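Local coordinates for protein Lon211 (PDB 6VBK) that forms the N-terminal domain of the ATP-dependent protease Lon, a region that probably helps recognise and bind protein substrates, at residues T11-V16 with A118-G123; A77-L82 with R105-T110. All coordinates share one frame; numbering follows the deposited sequence.

Contact 1. Residues T11-V16 with A118-G123; sequences TLTLPV and ALWVEG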
loop_
_atom_site.group_PDB
_atom_site.type_symbol
_atom_site.label_atom_id
_atom_site.label_comp_id
_atom_site.label_asym_id
_atom_site.label_seq_id
_atom_site.Cartn_x
_atom_site.Cartn_y
_atom_site.Cartn_z
ATOM N N THR B 11 2.131 0.118 -2.234
ATOM C CA THR B 11 1.936 0.976 -3.397
ATOM C C THR B 11 3.293 1.352 -3.977
ATOM O O THR B 11 4.127 1.948 -3.286
ATOM C CB THR B 11 1.143 2.232 -3.033
ATOM O OG1 THR B 11 -0.237 1.893 -2.851
ATOM C CG2 THR B 11 1.262 3.278 -4.133
ATOM N N LEU B 12 3.513 0.999 -5.239
ATOM C CA LEU B 12 4.751 1.315 -5.934
ATOM C C LEU B 12 4.616 2.617 -6.714
ATOM O O LEU B 12 3.522 3.036 -7.096
ATOM C CB LEU B 12 5.142 0.188 -6.891
ATOM C CG LEU B 12 5.826 -1.052 -6.321
ATOM C CD1 LEU B 12 6.034 -2.069 -7.425
ATOM C CD2 LEU B 12 7.154 -0.685 -5.683
ATOM N N THR B 13 5.759 3.253 -6.952
ATOM C CA THR B 13 5.849 4.440 -7.793
ATOM C C THR B 13 6.830 4.145 -8.918
ATOM O O THR B 13 8.011 3.884 -8.662
ATOM C CB THR B 13 6.293 5.660 -6.983
ATOM O OG1 THR B 13 5.301 5.962 -5.992
ATOM C CG2 THR B 13 6.473 6.863 -7.887
ATOM N N LEU B 14 6.343 4.175 -10.155
ATOM C CA LEU B 14 7.123 3.760 -11.310
ATOM C C LEU B 14 6.931 4.743 -12.454
ATOM O O LEU B 14 5.863 5.357 -12.577
ATOM C CB LEU B 14 6.719 2.354 -11.780
ATOM C CG LEU B 14 6.873 1.217 -10.769
ATOM C CD1 LEU B 14 6.148 -0.025 -11.254
ATOM C CD2 LEU B 14 8.344 0.923 -10.518
ATOM N N PRO B 15 7.942 4.911 -13.305
ATOM C CA PRO B 15 7.757 5.719 -14.515
ATOM C C PRO B 15 7.011 4.931 -15.580
ATOM O O PRO B 15 7.229 3.730 -15.760
ATOM C CB PRO B 15 9.192 6.033 -14.950
ATOM C CG PRO B 15 9.979 4.863 -14.465
ATOM C CD PRO B 15 9.320 4.401 -13.186
ATOM N N VAL B 16 6.122 5.620 -16.286
ATOM C CA VAL B 16 5.282 4.975 -17.289
ATOM C C VAL B 16 6.043 4.891 -18.605
ATOM O O VAL B 16 6.449 5.914 -19.169
ATOM C CB VAL B 16 3.956 5.728 -17.469
ATOM C CG1 VAL B 16 3.186 5.158 -18.650
ATOM C CG2 VAL B 16 3.127 5.644 -16.202
ATOM N N ALA B 118 9.939 11.723 -17.231
ATOM C CA ALA B 118 8.907 10.726 -17.466
ATOM C C ALA B 118 7.689 10.977 -16.583
ATOM O O ALA B 118 7.752 11.680 -15.572
ATOM C CB ALA B 118 9.450 9.321 -17.214
ATOM N N LEU B 119 6.569 10.384 -16.987
ATOM C CA LEU B 119 5.343 10.447 -16.205
ATOM C C LEU B 119 5.359 9.363 -15.135
ATOM O O LEU B 119 5.624 8.192 -15.428
ATOM C CB LEU B 119 4.124 10.283 -17.112
ATOM C CG LEU B 119 2.772 10.065 -16.431
ATOM C CD1 LEU B 119 2.426 11.226 -15.510
ATOM C CD2 LEU B 119 1.684 9.860 -17.474
ATOM N N TRP B 120 5.079 9.755 -13.896
ATOM C CA TRP B 120 5.087 8.844 -12.762
ATOM C C TRP B 120 3.664 8.599 -12.278
ATOM O O TRP B 120 2.850 9.525 -12.214
ATOM C CB TRP B 120 5.936 9.402 -11.618
ATOM C CG TRP B 120 7.400 9.455 -11.927
ATOM C CD1 TRP B 120 8.055 10.416 -12.642
ATOM C CD2 TRP B 120 8.397 8.508 -11.522
ATOM N NE1 TRP B 120 9.396 10.124 -12.711
ATOM C CE2 TRP B 120 9.631 8.958 -12.030
ATOM C CE3 TRP B 120 8.363 7.325 -10.780
ATOM C CZ2 TRP B 120 10.820 8.264 -11.820
ATOM C CZ3 TRP B 120 9.546 6.639 -10.571
ATOM C CH2 TRP B 120 10.756 7.110 -11.091
ATOM N N VAL B 121 3.369 7.341 -11.944
ATOM C CA VAL B 121 2.078 6.954 -11.393
ATOM C C VAL B 121 2.312 6.028 -10.209
ATOM O O VAL B 121 3.352 5.374 -10.094
ATOM C CB VAL B 121 1.166 6.262 -12.434
ATOM C CG1 VAL B 121 0.909 7.176 -13.625
ATOM C CG2 VAL B 121 1.774 4.942 -12.883
ATOM N N GLU B 122 1.330 5.985 -9.316
ATOM C CA GLU B 122 1.333 5.025 -8.224
ATOM C C GLU B 122 0.629 3.748 -8.660
ATOM O O GLU B 122 -0.335 3.778 -9.430
ATOM C CB GLU B 122 0.654 5.604 -6.982
ATOM C CG GLU B 122 1.424 6.742 -6.333
ATOM C CD GLU B 122 0.745 7.269 -5.085
ATOM O OE1 GLU B 122 -0.387 6.829 -4.792
ATOM O OE2 GLU B 122 1.342 8.122 -4.397
ATOM N N GLY B 123 1.126 2.618 -8.166
ATOM C CA GLY B 123 0.576 1.334 -8.557
ATOM C C GLY B 123 0.711 0.307 -7.455
ATOM O O GLY B 123 1.505 0.462 -6.522
HETATM O O HOH W 1 6.343 8.737 -19.293
#

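Contact 2. Residues A77-L82 with R105-T110; sequences ADVGTL and RVRIGT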
loop_
_atom_site.group_PDB
_atom_site.type_symbol
_atom_site.label_atom_id
_atom_site.label_comp_id
_atom_site.label_asym_id
_atom_site.label_seq_id
_atom_site.Cartn_x
_atom_site.Cartn_y
_atom_site.Cartn_z
ATOM N N ALA B 77 -4.023 1.773 -20.142
ATOM C CA ALA B 77 -4.756 0.694 -19.495
ATOM C C ALA B 77 -4.725 0.860 -17.977
ATOM O O ALA B 77 -3.826 1.484 -17.409
ATOM C CB ALA B 77 -4.176 -0.665 -19.886
ATOM N N ASP B 78 -5.737 0.292 -17.318
ATOM C CA ASP B 78 -5.818 0.362 -15.863
ATOM C C ASP B 78 -4.776 -0.506 -15.170
ATOM O O ASP B 78 -4.564 -0.347 -13.962
ATOM C CB ASP B 78 -7.221 -0.036 -15.399
ATOM C CG ASP B 78 -7.663 -1.376 -15.955
ATOM O OD1 ASP B 78 -8.048 -1.428 -17.142
ATOM O OD2 ASP B 78 -7.614 -2.379 -15.212
ATOM N N VAL B 79 -4.122 -1.408 -15.898
ATOM C CA VAL B 79 -3.089 -2.276 -15.349
ATOM C C VAL B 79 -1.883 -2.231 -16.275
ATOM O O VAL B 79 -2.026 -2.354 -17.496
ATOM C CB VAL B 79 -3.588 -3.724 -15.176
ATOM C CG1 VAL B 79 -2.422 -4.668 -14.921
ATOM C CG2 VAL B 79 -4.595 -3.806 -14.040
ATOM N N GLY B 80 -0.699 -2.035 -15.694
ATOM C CA GLY B 80 0.549 -2.132 -16.414
ATOM C C GLY B 80 1.339 -3.348 -15.957
ATOM O O GLY B 80 0.975 -4.046 -15.012
ATOM N N THR B 81 2.440 -3.597 -16.658
ATOM C CA THR B 81 3.345 -4.690 -16.329
ATOM C C THR B 81 4.622 -4.111 -15.741
ATOM O O THR B 81 5.297 -3.303 -16.389
ATOM C CB THR B 81 3.665 -5.540 -17.559
ATOM O OG1 THR B 81 2.455 -6.094 -18.089
ATOM C CG2 THR B 81 4.607 -6.675 -17.188
ATOM N N LEU B 82 4.941 -4.510 -14.512
ATOM C CA LEU B 82 6.222 -4.154 -13.919
ATOM C C LEU B 82 7.347 -4.747 -14.755
ATOM O O LEU B 82 7.431 -5.967 -14.919
ATOM C CB LEU B 82 6.297 -4.657 -12.478
ATOM C CG LEU B 82 7.641 -4.506 -11.762
ATOM C CD1 LEU B 82 8.092 -3.055 -11.761
ATOM C CD2 LEU B 82 7.565 -5.047 -10.340
ATOM N N ARG B 105 1.773 -7.955 -12.568
ATOM C CA ARG B 105 0.738 -6.985 -12.889
ATOM C C ARG B 105 0.662 -5.913 -11.813
ATOM O O ARG B 105 0.781 -6.198 -10.618
ATOM C CB ARG B 105 -0.617 -7.673 -13.046
ATOM C CG ARG B 105 -0.722 -8.526 -14.292
ATOM C CD ARG B 105 -2.050 -9.251 -14.370
ATOM N NE ARG B 105 -2.303 -9.753 -15.717
ATOM C CZ ARG B 105 -1.807 -10.889 -16.196
ATOM N NH1 ARG B 105 -1.028 -11.649 -15.440
ATOM N NH2 ARG B 105 -2.091 -11.263 -17.437
ATOM N N VAL B 106 0.471 -4.670 -12.247
ATOM C CA VAL B 106 0.412 -3.521 -11.352
ATOM C C VAL B 106 -0.859 -2.745 -11.665
ATOM O O VAL B 106 -1.061 -2.316 -12.808
ATOM C CB VAL B 106 1.648 -2.617 -11.488
ATOM C CG1 VAL B 106 1.559 -1.452 -10.521
ATOM C CG2 VAL B 106 2.923 -3.412 -11.248
ATOM N N ARG B 107 -1.715 -2.569 -10.660
ATOM C CA ARG B 107 -2.940 -1.798 -10.825
ATOM C C ARG B 107 -2.613 -0.311 -10.768
ATOM O O ARG B 107 -2.172 0.194 -9.730
ATOM C CB ARG B 107 -3.961 -2.170 -9.751
ATOM C CG ARG B 107 -5.219 -1.317 -9.777
ATOM C CD ARG B 107 -6.420 -2.079 -9.237
ATOM N NE ARG B 107 -6.751 -3.225 -10.079
ATOM C CZ ARG B 107 -7.514 -3.159 -11.165
ATOM N NH1 ARG B 107 -8.030 -1.997 -11.544
ATOM N NH2 ARG B 107 -7.761 -4.252 -11.873
ATOM N N ILE B 108 -2.833 0.388 -11.880
ATOM C CA ILE B 108 -2.453 1.792 -11.981
ATOM C C ILE B 108 -3.425 2.637 -11.171
ATOM O O ILE B 108 -4.643 2.582 -11.381
ATOM C CB ILE B 108 -2.410 2.243 -13.445
ATOM C CG1 ILE B 108 -1.298 1.504 -14.190
ATOM C CG2 ILE B 108 -2.214 3.749 -13.534
ATOM C CD1 ILE B 108 -1.157 1.912 -15.630
ATOM N N GLY B 109 -2.890 3.426 -10.243
ATOM C CA GLY B 109 -3.713 4.275 -9.407
ATOM C C GLY B 109 -3.445 5.754 -9.585
ATOM O O GLY B 109 -3.444 6.265 -10.709
ATOM N N THR B 110 -3.208 6.452 -8.478
ATOM C CA THR B 110 -3.020 7.895 -8.513
ATOM C C THR B 110 -1.707 8.266 -9.195
ATOM O O THR B 110 -0.703 7.555 -9.098
ATOM C CB THR B 110 -3.042 8.471 -7.097
ATOM O OG1 THR B 110 -2.100 7.765 -6.278
ATOM C CG2 THR B 110 -4.429 8.346 -6.488
HETATM O O HOH W 2 -8.862 -4.477 -14.026
HETATM O O HOH W 3 -6.378 0.483 -12.239
#

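Contact 1. Residues T11-V16 with A118-G123
W120 leaves its strand on the same side as T13, P15 and E122. Its CG is anti to the carbonyl carbon (chi1 -68°), and the indole lies beside P15, with both side chains running the same way. CB stays near the carbonyl O of L14. Further out, CE3 is 3.5 Å from CG2 of T13, which crosses the indole at about a right angle. CZ3 lies 3.4 Å from CD of P15, and CH2, at the tip, is 3.7 Å from the same atom. That CD sits over the six-membered ring, 3.9 Å from its centroid, in a CH-pi contact. P15 CB lies above the same indole face. On the pyrrole side of the indole, NE1 donates to the carbonyl O of P115, so the buried ring has its polar atom satisfied. Strands 9-19 and 120-125 are antiparallel neighbours in the mixed beta-sheet of the Lon N domain, and helix 38-50 packs on this side through A46, A47 and A50. Backbone bonds join L12 with G123 and L14 with V121 in both directions. The bond from L12 N to G123 O is very short, 2.4 Å. V16 N reaches L119 O almost along the C=O axis at 2.8 Å. One water bridges V16 O and L119 N beyond it. The other side of the pair carries L12, L14 and V121, which touch strand 65-70. There CG2 of V16 meets CG2 of V121 at 3.7 Å.

Contact 2. Residues A77-L82 with R105-T110
Strands 79-88 and 96-112 form a beta hairpin, and this antiparallel pairing lies away from its turn. G80 and V106 are a hydrogen-bonded pair. G80 N gives its hydrogen to V106 O at 2.9 Å, and V106 N returns one to G80 O. Both donors lie in the plane of the carbonyl they reach. The next bond runs from I108 N to D78 O at 2.8 Å, with the donor above the carbonyl plane. D78 O also accepts from a water, which donates a second bond to I108 O. The D78 carboxylate, poorly ordered, makes a long salt bridge from OD2 to R107 NH1 at 3.7 Å. A second water ties OD2 to R107 NH2. The R107 chain bends at chi3 (-64°), and one guanidinium face receives CG2 of V79. The R105 guanidinium is held from outside these segments: NE donates to L190 O, NH2 donates to V189 O, and NH2 forms a salt bridge with D173. T81 OG1 is hydrogen-bonded to V24 O. I108 and V106 also pack on strand 65-70, through V69 and L67. With CG1 anti to the carbonyl carbon and the chain extended at chi2 (-178°), I108 CD1 lies 3.2 Å from A77 O.

How the contacts relate
From the N terminus the chain enters strand 9-19, whose residues 11-16 wait for a partner about a hundred residues later. Strand 29-33, helix 38-50 and strand 65-70 come next. Residues 77-82 then open the hairpin, and 105-110 close contact 2 on its return. After a short connection, strand 120-125 follows and closes contact 1, so contact 2 is nested inside the larger loop. The two meet where strands 96-112 and 120-125 run side by side: E122 N to T110 O and E122 O to G109 N are probable hydrogen bonds. L14 CD1 also packs on L82 CD1. Together they tie the first strand, the hairpin and strand 120-125 into one sheet.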